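Local coordinates for protein Endonuclease/exonuclease/phosphatase (Beutenbergia cavernae DSM 12333, PDB 4RUW) that is of unknown function but pairs a DNase I-like endonuclease/exonuclease/phosphatase domain with an immunoglobulin-like domain and carries a zinc ion, at residues Asn237-Thr241 with Asn251-Gln255; Arg294-Val298 with His321-Met326; Leu391-Thr395 with Val406-Arg410. Residue numbers count along the deposited sequence, not the author numbering.

Contact 1 (Asn237-Thr241 with Asn251-Gln255); sequences NIWTT and NNLMQ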
ATOM      1  N   ASN A 237       7.906  -2.175  -2.728  1.00 12.02           N
ATOM      2  CA  ASN A 237       9.302  -1.931  -3.091  1.00 12.38           C
ATOM      3  C   ASN A 237       9.517  -0.647  -3.889  1.00 11.99           C
ATOM      4  O   ASN A 237      10.503  -0.516  -4.619  1.00 13.19           O
ATOM      5  CB  ASN A 237       9.897  -3.132  -3.841  1.00 13.54           C
ATOM      6  CG  ASN A 237      10.713  -4.033  -2.945  1.00 13.29           C
ATOM      7  OD1 ASN A 237      11.470  -3.558  -2.096  1.00 14.90           O
ATOM      8  ND2 ASN A 237      10.578  -5.342  -3.135  1.00 13.49           N
ATOM      9  N   ILE A 238       8.585   0.294  -3.750  1.00 11.89           N
ATOM     10  CA  ILE A 238       8.710   1.599  -4.382  1.00 12.20           C
ATOM     11  C   ILE A 238       8.483   2.678  -3.343  1.00 11.54           C
ATOM     12  O   ILE A 238       7.640   2.519  -2.459  1.00 12.10           O
ATOM     13  CB  ILE A 238       7.707   1.775  -5.567  1.00 13.54           C
ATOM     14  CG1 ILE A 238       6.249   1.663  -5.098  1.00 14.27           C
ATOM     15  CG2 ILE A 238       8.021   0.782  -6.669  1.00 15.21           C
ATOM     16  CD1 ILE A 238       5.234   1.973  -6.198  1.00 17.23           C
ATOM     17  N   TRP A 239       9.243   3.763  -3.438  1.00 11.85           N
ATOM     18  CA  TRP A 239       8.897   4.979  -2.720  1.00 11.49           C
ATOM     19  C   TRP A 239       7.693   5.619  -3.407  1.00 11.87           C
ATOM     20  O   TRP A 239       7.279   5.193  -4.488  1.00 12.75           O
ATOM     21  CB  TRP A 239      10.019   5.995  -2.788  1.00 12.26           C
ATOM     22  CG  TRP A 239      11.340   5.632  -2.199  1.00 12.76           C
ATOM     23  CD1 TRP A 239      11.741   4.435  -1.665  1.00 13.06           C
ATOM     24  CD2 TRP A 239      12.446   6.525  -2.075  1.00 12.80           C
ATOM     25  NE1 TRP A 239      13.051   4.541  -1.220  1.00 13.60           N
ATOM     26  CE2 TRP A 239      13.498   5.816  -1.466  1.00 13.83           C
ATOM     27  CE3 TRP A 239      12.646   7.862  -2.436  1.00 14.31           C
ATOM     28  CZ2 TRP A 239      14.736   6.400  -1.207  1.00 14.75           C
ATOM     29  CZ3 TRP A 239      13.864   8.441  -2.183  1.00 14.68           C
ATOM     30  CH2 TRP A 239      14.900   7.712  -1.576  1.00 15.31           C
ATOM     31  N   THR A 240       7.153   6.677  -2.814  1.00 11.84           N
ATOM     32  CA  THR A 240       6.098   7.423  -3.484  1.00 12.08           C
ATOM     33  C   THR A 240       6.636   8.382  -4.545  1.00 11.96           C
ATOM     34  O   THR A 240       5.883   8.791  -5.435  1.00 12.88           O
ATOM     35  CB  THR A 240       5.220   8.211  -2.504  1.00 12.81           C
ATOM     36  OG1 THR A 240       6.049   9.100  -1.754  1.00 13.29           O
ATOM     37  CG2 THR A 240       4.484   7.274  -1.561  1.00 13.58           C
ATOM     38  N   THR A 241       7.920   8.730  -4.464  1.00 12.27           N
ATOM     39  CA  THR A 241       8.518   9.664  -5.414  1.00 13.09           C
ATOM     40  C   THR A 241       9.813   9.084  -5.978  1.00 12.34           C
ATOM     41  O   THR A 241      10.436   8.207  -5.368  1.00 13.13           O
ATOM     42  CB  THR A 241       8.830  11.034  -4.777  1.00 15.01           C
ATOM     43  OG1 THR A 241       9.680  10.857  -3.634  1.00 15.30           O
ATOM     44  CG2 THR A 241       7.555  11.759  -4.384  1.00 16.94           C
ATOM     45  N   ASN A 251       8.796   6.023  -9.780  1.00 13.38           N
ATOM     46  CA  ASN A 251       7.845   5.994  -8.685  1.00 12.31           C
ATOM     47  C   ASN A 251       6.696   6.978  -8.831  1.00 12.06           C
ATOM     48  O   ASN A 251       5.553   6.629  -8.556  1.00 12.36           O
ATOM     49  CB  ASN A 251       8.573   6.203  -7.365  1.00 13.06           C
ATOM     50  CG  ASN A 251       9.554   5.090  -7.075  1.00 13.02           C
ATOM     51  OD1 ASN A 251       9.391   3.965  -7.545  1.00 13.74           O
ATOM     52  ND2 ASN A 251      10.573   5.395  -6.285  1.00 14.17           N
ATOM     53  N   ASN A 252       6.975   8.212  -9.244  1.00 12.57           N
ATOM     54  CA  ASN A 252       5.871   9.159  -9.438  1.00 12.96           C
ATOM     55  C   ASN A 252       4.849   8.624 -10.438  1.00 12.55           C
ATOM     56  O   ASN A 252       3.641   8.725 -10.223  1.00 12.92           O
ATOM     57  CB  ASN A 252       6.366  10.535  -9.882  1.00 13.88           C
ATOM     58  CG  ASN A 252       6.943  11.337  -8.738  1.00 13.63           C
ATOM     59  OD1 ASN A 252       8.069  11.096  -8.310  1.00 14.43           O
ATOM     60  ND2 ASN A 252       6.165  12.283  -8.218  1.00 15.54           N
ATOM     61  N   LEU A 253       5.334   8.045 -11.528  1.00 12.64           N
ATOM     62  CA  LEU A 253       4.462   7.460 -12.528  1.00 12.73           C
ATOM     63  C   LEU A 253       3.600   6.343 -11.919  1.00 12.69           C
ATOM     64  O   LEU A 253       2.377   6.341 -12.048  1.00 12.35           O
ATOM     65  CB  LEU A 253       5.298   6.932 -13.693  1.00 13.65           C
ATOM     66  CG  LEU A 253       4.528   6.275 -14.835  1.00 14.84           C
ATOM     67  CD1 LEU A 253       3.593   7.268 -15.515  1.00 16.79           C
ATOM     68  CD2 LEU A 253       5.504   5.666 -15.833  1.00 16.99           C
HETATM   69  N   MSE A 254       4.230   5.404 -11.223  1.00 12.62           N
HETATM   70  CA  MSE A 254       3.485   4.301 -10.640  1.00 12.41           C
HETATM   71  C   MSE A 254       2.454   4.781  -9.621  1.00 11.98           C
HETATM   72  O   MSE A 254       1.331   4.273  -9.578  1.00 12.23           O
HETATM   73  CB  MSE A 254       4.446   3.275 -10.032  1.00 12.31           C
HETATM   74  CG  MSE A 254       5.106   2.387 -11.093  1.00 13.33           C
HETATM   75 SE   MSE A 254       6.165   0.909 -10.394  0.60 13.62          SE
HETATM   76  CE  MSE A 254       7.892   1.817 -10.270  1.00 17.18           C
ATOM     77  N   GLN A 255       2.826   5.756  -8.796  1.00 12.41           N
ATOM     78  CA  GLN A 255       1.871   6.274  -7.823  1.00 12.50           C
ATOM     79  C   GLN A 255       0.682   6.960  -8.501  1.00 12.40           C
ATOM     80  O   GLN A 255      -0.443   6.883  -8.005  1.00 13.01           O
ATOM     81  CB  GLN A 255       2.557   7.196  -6.812  1.00 13.70           C
ATOM     82  CG  GLN A 255       3.620   6.488  -5.979  1.00 15.21           C
ATOM     83  CD  GLN A 255       3.052   5.665  -4.831  1.00 14.66           C
ATOM     84  OE1 GLN A 255       1.911   5.865  -4.405  1.00 16.41           O
ATOM     85  NE2 GLN A 255       3.868   4.754  -4.298  1.00 16.15           N
TER
HETATM   86  O   HOH W   1      11.817   3.057  -5.097  1.00 15.34           O

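Contact 2 (Arg294-Val298 with His321-Met326); sequences RIDYV and HLGVVM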
ATOM      1  N   ARG A 294       9.723   4.309   2.898  1.00 11.65           N
ATOM      2  CA  ARG A 294       8.423   3.730   3.201  1.00 11.09           C
ATOM      3  C   ARG A 294       8.008   2.984   1.944  1.00 11.26           C
ATOM      4  O   ARG A 294       7.684   3.610   0.927  1.00 12.33           O
ATOM      5  CB  ARG A 294       7.421   4.833   3.544  1.00 12.19           C
ATOM      6  CG  ARG A 294       6.042   4.321   3.937  1.00 11.65           C
ATOM      7  CD  ARG A 294       5.147   5.442   4.419  1.00 12.07           C
ATOM      8  NE  ARG A 294       4.750   6.345   3.339  1.00 11.85           N
ATOM      9  CZ  ARG A 294       3.599   6.252   2.673  1.00 11.17           C
ATOM     10  NH1 ARG A 294       2.726   5.290   2.961  1.00 11.53           N
ATOM     11  NH2 ARG A 294       3.314   7.130   1.715  1.00 11.59           N
ATOM     12  N   ILE A 295       8.055   1.654   2.003  1.00 11.09           N
ATOM     13  CA  ILE A 295       7.858   0.831   0.810  1.00 11.47           C
ATOM     14  C   ILE A 295       6.833  -0.277   1.031  1.00 10.90           C
ATOM     15  O   ILE A 295       6.558  -1.054   0.107  1.00 12.25           O
ATOM     16  CB  ILE A 295       9.201   0.239   0.288  1.00 12.78           C
ATOM     17  CG1 ILE A 295       9.858  -0.652   1.345  1.00 13.65           C
ATOM     18  CG2 ILE A 295      10.153   1.348  -0.177  1.00 13.59           C
ATOM     19  CD1 ILE A 295      11.069  -1.408   0.825  1.00 15.73           C
ATOM     20  N   ASP A 296       6.284  -0.350   2.240  1.00 11.11           N
ATOM     21  CA  ASP A 296       5.205  -1.274   2.581  1.00 11.19           C
ATOM     22  C   ASP A 296       3.962  -0.416   2.761  1.00 11.14           C
ATOM     23  O   ASP A 296       4.009   0.583   3.470  1.00 12.11           O
ATOM     24  CB  ASP A 296       5.515  -1.985   3.891  1.00 12.19           C
ATOM     25  CG  ASP A 296       6.739  -2.891   3.807  1.00 12.84           C
ATOM     26  OD1 ASP A 296       7.882  -2.411   3.992  1.00 13.90           O
ATOM     27  OD2 ASP A 296       6.559  -4.110   3.596  1.00 15.22           O
ATOM     28  N   TYR A 297       2.867  -0.795   2.098  1.00 10.82           N
ATOM     29  CA  TYR A 297       1.697   0.059   2.008  1.00 10.95           C
ATOM     30  C   TYR A 297       0.410  -0.693   2.314  1.00 10.04           C
ATOM     31  O   TYR A 297       0.310  -1.907   2.097  1.00 11.03           O
ATOM     32  CB  TYR A 297       1.547   0.590   0.579  1.00 11.98           C
ATOM     33  CG  TYR A 297       2.643   1.492   0.070  1.00 10.65           C
ATOM     34  CD1 TYR A 297       2.514   2.873   0.130  1.00 11.69           C
ATOM     35  CD2 TYR A 297       3.782   0.967  -0.517  1.00 11.56           C
ATOM     36  CE1 TYR A 297       3.493   3.705  -0.363  1.00 11.91           C
ATOM     37  CE2 TYR A 297       4.768   1.792  -1.018  1.00 11.57           C
ATOM     38  CZ  TYR A 297       4.621   3.163  -0.934  1.00 11.10           C
ATOM     39  OH  TYR A 297       5.578   4.007  -1.441  1.00 11.73           O
ATOM     40  N   VAL A 298      -0.597   0.060   2.751  1.00 10.46           N
ATOM     41  CA  VAL A 298      -1.983  -0.383   2.720  1.00 10.93           C
ATOM     42  C   VAL A 298      -2.769   0.648   1.926  1.00 10.54           C
ATOM     43  O   VAL A 298      -2.882   1.802   2.349  1.00 11.65           O
ATOM     44  CB  VAL A 298      -2.576  -0.545   4.144  1.00 12.10           C
ATOM     45  CG1 VAL A 298      -4.042  -0.950   4.050  1.00 13.75           C
ATOM     46  CG2 VAL A 298      -1.769  -1.558   4.933  1.00 13.06           C
ATOM     47  N   HIS A 321      11.902  -5.390   8.128  1.00 12.00           N
ATOM     48  CA  HIS A 321      10.848  -4.411   7.847  1.00 11.56           C
ATOM     49  C   HIS A 321      10.010  -4.233   9.095  1.00 11.71           C
ATOM     50  O   HIS A 321       9.909  -5.156   9.912  1.00 12.07           O
ATOM     51  CB  HIS A 321       9.906  -4.886   6.737  1.00 12.36           C
ATOM     52  CG  HIS A 321      10.505  -4.875   5.363  1.00 12.69           C
ATOM     53  ND1 HIS A 321       9.998  -4.105   4.336  1.00 13.89           N
ATOM     54  CD2 HIS A 321      11.555  -5.554   4.843  1.00 14.44           C
ATOM     55  CE1 HIS A 321      10.717  -4.303   3.245  1.00 14.89           C
ATOM     56  NE2 HIS A 321      11.667  -5.175   3.527  1.00 15.16           N
ATOM     57  N   LEU A 322       9.372  -3.073   9.208  1.00 12.14           N
ATOM     58  CA  LEU A 322       8.377  -2.827  10.239  1.00 12.14           C
ATOM     59  C   LEU A 322       6.988  -3.177   9.727  1.00 12.37           C
ATOM     60  O   LEU A 322       6.662  -2.931   8.566  1.00 13.22           O
ATOM     61  CB  LEU A 322       8.378  -1.355  10.649  1.00 12.73           C
ATOM     62  CG  LEU A 322       9.681  -0.810  11.232  1.00 12.94           C
ATOM     63  CD1 LEU A 322       9.521   0.675  11.527  1.00 14.59           C
ATOM     64  CD2 LEU A 322      10.113  -1.575  12.489  1.00 13.85           C
ATOM     65  N   GLY A 323       6.162  -3.726  10.606  1.00 12.27           N
ATOM     66  CA  GLY A 323       4.760  -3.919  10.287  1.00 12.85           C
ATOM     67  C   GLY A 323       4.035  -2.583  10.212  1.00 12.12           C
ATOM     68  O   GLY A 323       4.360  -1.646  10.944  1.00 13.78           O
ATOM     69  N   VAL A 324       3.063  -2.488   9.314  1.00 11.65           N
ATOM     70  CA  VAL A 324       2.229  -1.295   9.179  1.00 11.34           C
ATOM     71  C   VAL A 324       0.823  -1.692   9.611  1.00 11.30           C
ATOM     72  O   VAL A 324       0.259  -2.663   9.090  1.00 11.91           O
ATOM     73  CB  VAL A 324       2.208  -0.777   7.718  1.00 13.13           C
ATOM     74  CG1 VAL A 324       1.271   0.415   7.585  1.00 14.64           C
ATOM     75  CG2 VAL A 324       3.615  -0.428   7.249  1.00 14.58           C
ATOM     76  N   VAL A 325       0.271  -0.964  10.576  1.00 11.22           N
ATOM     77  CA  VAL A 325      -1.001  -1.316  11.193  1.00 11.43           C
ATOM     78  C   VAL A 325      -1.985  -0.176  11.024  1.00 10.96           C
ATOM     79  O   VAL A 325      -1.799   0.893  11.601  1.00 12.22           O
ATOM     80  CB  VAL A 325      -0.819  -1.626  12.697  1.00 12.29           C
ATOM     81  CG1 VAL A 325      -2.131  -2.116  13.305  1.00 13.53           C
ATOM     82  CG2 VAL A 325       0.307  -2.641  12.908  1.00 14.41           C
HETATM   83  N   MSE A 326      -3.013  -0.392  10.213  1.00 11.39           N
HETATM   84  CA  MSE A 326      -3.950   0.675   9.864  1.00 11.48           C
HETATM   85  C   MSE A 326      -5.331   0.406  10.415  1.00 11.68           C
HETATM   86  O   MSE A 326      -5.837  -0.718  10.335  1.00 12.88           O
HETATM   87  CB  MSE A 326      -4.081   0.785   8.346  1.00 12.15           C
HETATM   88  CG  MSE A 326      -2.763   1.039   7.608  1.00 12.70           C
HETATM   89 SE   MSE A 326      -1.815   2.633   8.191  0.59 13.18          SE
HETATM   90  CE  MSE A 326      -3.271   3.917   8.060  1.00 13.80           C
TER
HETATM   91  O   HOH W   2       6.617  -4.711   6.403  1.00 14.52           O

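Contact 3 (Leu391-Thr395 with Val406-Arg410); sequences LRTVT and VETWR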
ATOM      1  N   LEU A 391     -16.652  26.150  -5.138  1.00 24.55           N
ATOM      2  CA  LEU A 391     -17.508  25.703  -4.044  1.00 24.30           C
ATOM      3  C   LEU A 391     -16.667  25.352  -2.821  1.00 23.51           C
ATOM      4  O   LEU A 391     -17.075  25.605  -1.687  1.00 25.18           O
ATOM      5  CB  LEU A 391     -18.337  24.493  -4.475  1.00 25.59           C
ATOM      6  CG  LEU A 391     -19.280  24.748  -5.654  1.00 26.69           C
ATOM      7  CD1 LEU A 391     -19.981  23.462  -6.062  1.00 27.64           C
ATOM      8  CD2 LEU A 391     -20.294  25.831  -5.310  1.00 27.34           C
ATOM      9  N   ARG A 392     -15.504  24.757  -3.055  1.00 21.49           N
ATOM     10  CA  ARG A 392     -14.547  24.498  -1.989  1.00 19.74           C
ATOM     11  C   ARG A 392     -13.179  24.292  -2.607  1.00 18.15           C
ATOM     12  O   ARG A 392     -13.064  23.742  -3.703  1.00 19.16           O
ATOM     13  CB  ARG A 392     -14.946  23.277  -1.162  1.00 21.51           C
ATOM     14  CG  ARG A 392     -14.050  23.052   0.056  1.00 20.94           C
ATOM     15  CD  ARG A 392     -14.616  22.009   0.999  1.00 21.26           C
ATOM     16  NE  ARG A 392     -15.842  22.467   1.638  1.00 19.68           N
ATOM     17  CZ  ARG A 392     -15.902  23.000   2.855  1.00 18.64           C
ATOM     18  NH1 ARG A 392     -14.795  23.155   3.573  1.00 19.94           N
ATOM     19  NH2 ARG A 392     -17.070  23.381   3.356  1.00 18.91           N
ATOM     20  N   THR A 393     -12.156  24.746  -1.895  1.00 17.50           N
ATOM     21  CA  THR A 393     -10.768  24.642  -2.313  1.00 17.51           C
ATOM     22  C   THR A 393      -9.987  23.921  -1.223  1.00 16.87           C
ATOM     23  O   THR A 393     -10.131  24.245  -0.040  1.00 19.16           O
ATOM     24  CB  THR A 393     -10.177  26.041  -2.538  1.00 19.95           C
ATOM     25  OG1 THR A 393     -10.928  26.710  -3.558  1.00 21.81           O
ATOM     26  CG2 THR A 393      -8.722  25.956  -2.957  1.00 20.06           C
ATOM     27  N   VAL A 394      -9.194  22.923  -1.610  1.00 15.63           N
ATOM     28  CA  VAL A 394      -8.359  22.194  -0.666  1.00 15.91           C
ATOM     29  C   VAL A 394      -6.953  22.129  -1.243  1.00 15.34           C
ATOM     30  O   VAL A 394      -6.770  21.777  -2.413  1.00 15.50           O
ATOM     31  CB  VAL A 394      -8.915  20.782  -0.396  1.00 16.74           C
ATOM     32  CG1 VAL A 394      -8.000  20.003   0.535  1.00 18.44           C
ATOM     33  CG2 VAL A 394     -10.326  20.867   0.191  1.00 17.70           C
ATOM     34  N   THR A 395      -5.963  22.482  -0.429  1.00 16.65           N
ATOM     35  CA  THR A 395      -4.595  22.612  -0.909  1.00 16.72           C
ATOM     36  C   THR A 395      -3.642  21.750  -0.085  1.00 16.37           C
ATOM     37  O   THR A 395      -3.804  21.619   1.129  1.00 17.71           O
ATOM     38  CB  THR A 395      -4.139  24.088  -0.858  1.00 19.36           C
ATOM     39  OG1 THR A 395      -5.065  24.893  -1.594  1.00 22.20           O
ATOM     40  CG2 THR A 395      -2.743  24.266  -1.452  1.00 20.63           C
ATOM     41  N   VAL A 406      -6.850  16.171   3.760  1.00 13.36           N
ATOM     42  CA  VAL A 406      -8.141  15.525   3.562  1.00 15.03           C
ATOM     43  C   VAL A 406      -9.224  16.306   4.296  1.00 15.00           C
ATOM     44  O   VAL A 406      -9.131  16.526   5.506  1.00 15.59           O
ATOM     45  CB  VAL A 406      -8.133  14.075   4.075  1.00 16.39           C
ATOM     46  CG1 VAL A 406      -9.424  13.369   3.691  1.00 18.66           C
ATOM     47  CG2 VAL A 406      -6.937  13.319   3.521  1.00 17.32           C
ATOM     48  N   GLU A 407     -10.234  16.757   3.558  1.00 16.79           N
ATOM     49  CA  GLU A 407     -11.371  17.468   4.139  1.00 17.49           C
ATOM     50  C   GLU A 407     -12.644  16.717   3.836  1.00 16.71           C
ATOM     51  O   GLU A 407     -12.803  16.178   2.743  1.00 16.19           O
ATOM     52  CB  GLU A 407     -11.503  18.884   3.574  1.00 21.47           C
ATOM     53  CG  GLU A 407     -10.453  19.854   4.067  1.00 23.61           C
ATOM     54  CD  GLU A 407     -10.800  21.296   3.744  1.00 26.21           C
ATOM     55  OE1 GLU A 407      -9.887  22.141   3.791  1.00 28.61           O
ATOM     56  OE2 GLU A 407     -11.983  21.582   3.442  1.00 26.86           O
ATOM     57  N   THR A 408     -13.552  16.707   4.802  1.00 17.79           N
ATOM     58  CA  THR A 408     -14.836  16.053   4.671  1.00 18.44           C
ATOM     59  C   THR A 408     -15.901  17.044   5.112  1.00 16.58           C
ATOM     60  O   THR A 408     -15.744  17.709   6.132  1.00 18.45           O
ATOM     61  CB  THR A 408     -14.891  14.810   5.575  1.00 23.16           C
ATOM     62  OG1 THR A 408     -13.860  13.897   5.187  1.00 27.23           O
ATOM     63  CG2 THR A 408     -16.230  14.125   5.475  1.00 24.68           C
ATOM     64  N   TRP A 409     -16.975  17.159   4.342  1.00 15.08           N
ATOM     65  CA  TRP A 409     -18.020  18.109   4.681  1.00 14.80           C
ATOM     66  C   TRP A 409     -19.357  17.632   4.136  1.00 16.01           C
ATOM     67  O   TRP A 409     -19.417  16.673   3.366  1.00 16.42           O
ATOM     68  CB  TRP A 409     -17.664  19.513   4.167  1.00 15.13           C
ATOM     69  CG  TRP A 409     -17.743  19.684   2.670  1.00 15.14           C
ATOM     70  CD1 TRP A 409     -18.741  20.306   1.975  1.00 16.20           C
ATOM     71  CD2 TRP A 409     -16.792  19.235   1.689  1.00 15.76           C
ATOM     72  NE1 TRP A 409     -18.472  20.275   0.630  1.00 16.61           N
ATOM     73  CE2 TRP A 409     -17.284  19.626   0.426  1.00 15.76           C
ATOM     74  CE3 TRP A 409     -15.574  18.551   1.754  1.00 16.04           C
ATOM     75  CZ2 TRP A 409     -16.610  19.349  -0.762  1.00 16.06           C
ATOM     76  CZ3 TRP A 409     -14.905  18.275   0.568  1.00 16.91           C
ATOM     77  CH2 TRP A 409     -15.427  18.676  -0.673  1.00 17.22           C
ATOM     78  N   ARG A 410     -20.434  18.286   4.557  1.00 16.16           N
ATOM     79  CA  ARG A 410     -21.758  17.928   4.079  1.00 18.19           C
ATOM     80  C   ARG A 410     -22.121  18.779   2.876  1.00 18.89           C
ATOM     81  O   ARG A 410     -22.065  20.007   2.927  1.00 19.48           O
ATOM     82  CB  ARG A 410     -22.796  18.117   5.187  1.00 19.82           C
ATOM     83  CG  ARG A 410     -24.216  17.690   4.815  1.00 22.83           C
ATOM     84  CD  ARG A 410     -25.206  18.155   5.878  1.00 26.29           C
ATOM     85  NE  ARG A 410     -26.494  17.469   5.801  0.29 30.28           N
ATOM     86  CZ  ARG A 410     -27.604  17.897   6.398  0.31 33.45           C
ATOM     87  NH1 ARG A 410     -27.595  19.021   7.104  0.34 34.52           N
ATOM     88  NH2 ARG A 410     -28.728  17.204   6.280  0.28 34.58           N
TER

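Contact 1 (Asn237-Thr241 with Asn251-Gln255)
Two donations come from the side-chain amide of N251 at the start of helix 251-260. Its ND2 reaches T241 O at 3.0 Å, nearly straight, and gives a second hydrogen bond of 2.9 Å to water 1, which also accepts from W239 N at 3.1 Å. The backbone O of N251 takes Q255 N at 2.9 Å, closing the first helical turn. From the same turn, Q255 NE2 makes a weak hydrogen bond to W239 O, 3.4 Å long. This is how the loop following strand 230-233 in the DNase I-like domain is fastened to the first turn of the helix it leads into. Other acceptors look outward: I238 O to Y297 OH, T240 O to N368 ND2. N252 takes D242 N on OD1 and gives ND2 to L347 O, while T241 OG1 pairs with Q371 NE2, so several bonds cross to the Ig-like part of the chain. Beneath the polar network, I238 CG2 packs on the selenomethionine methyl CE of M254 at 3.7 Å.

Contact 2 (Arg294-Val298 with His321-Met326)
V298 lies over M326, a selenomethionine, its CB 3.8 Å from M326 CG, and its CG2 also comes within 4.5 Å of V324 CG1. Two residues back, the backbone O of D296 sits 3.9 Å from V324 CG2. No backbone hydrogen bond joins the two strands: they run almost parallel, 12° apart, with axes 7.9 Å from each other, because they belong to different sheets packed face to face. Strand 296-300 lies in one mixed sheet and strand 324-330 in the other, the two-sheet core of the DNase I-like α/β sandwich. At D296, where strand 296-300 begins, the packing turns polar. H321 ND1 donates to D296 OD1 at 2.7 Å, with the carboxylate oxygen near the plane of the imidazole at its edge, a His-carboxylate hydrogen bond. T278 OG1 also hydrogen-bonds D296 OD1. Water 2 bridges the other oxygen, giving a weak 2.9 Å bond to D296 OD2 and a 2.8 Å bond to L322 O. I295 CD1 touches H321 CE1 at 3.8 Å, and N62 and D235 contact both the Asp and the His, at the end of the sandwich where DNase I-like relatives carry their active site.

Contact 3 (Leu391-Thr395 with Val406-Arg410)
R392 is the side chain to follow here. It leaves the backbone extended, with chi1 and chi2 both t, then bends at chi3 (m), so that its last part lies flat on the indole of W409. CD sits 3.4 Å above the centroid of the W409 six-membered ring, only 5° off the normal, a CH-pi contact; CZ stands 4.0 Å from the centroid of the W409 five-membered ring, 16° off the normal, a cation-pi contact. W409 has chi1 p, and its ring comes up under the arginine face-on. E407, with chi1 m and chi2 t, extends from the same strand toward the edge of the guanidinium, where R392 NH1 donates to E407 OE2 at 3.2 Å within a salt bridge. One cation is thus held by an aromatic face and a carboxylate two residues apart. V394, with chi1 t, turns CG2 against E407 CD at 3.6 Å. A classic beta bulge, L391 and R392 both facing L383, interrupts strand 390-396 here. The two strands are edge strands of opposing sheets in the Ig-like β-sandwich, their segments antiparallel at 156° with axes 8.2 Å apart. Strand 390-396 pairs with 378-384 and strand 405-410 with 360-367; V394 reaches across to V365, while W409 touches both L361 and L383.

Contacts 1 and 2 are neighbours in the DNase I-like part, their centres 15 Å apart, and Y297 couples them: its OH lies 2.7 Å from I238 O, a probable hydrogen bond, and 3.4 Å from Q255 NE2 in packing. Contact 3 stands apart in the Ig-like domain, 26 Å from contact 1 and 28 Å from contact 2 between centres, with nearest atoms about 14 and 11 Å away. Contact 1 still faces that domain through N368 and Q371. The H321-D296 pair lies where family resemblance would place an active site, and N237 OD1 of contact 1 is 5.5 Å from H321 CE1. The zinc ion is bound by H98, D100, H107 and H137, none in these contacts.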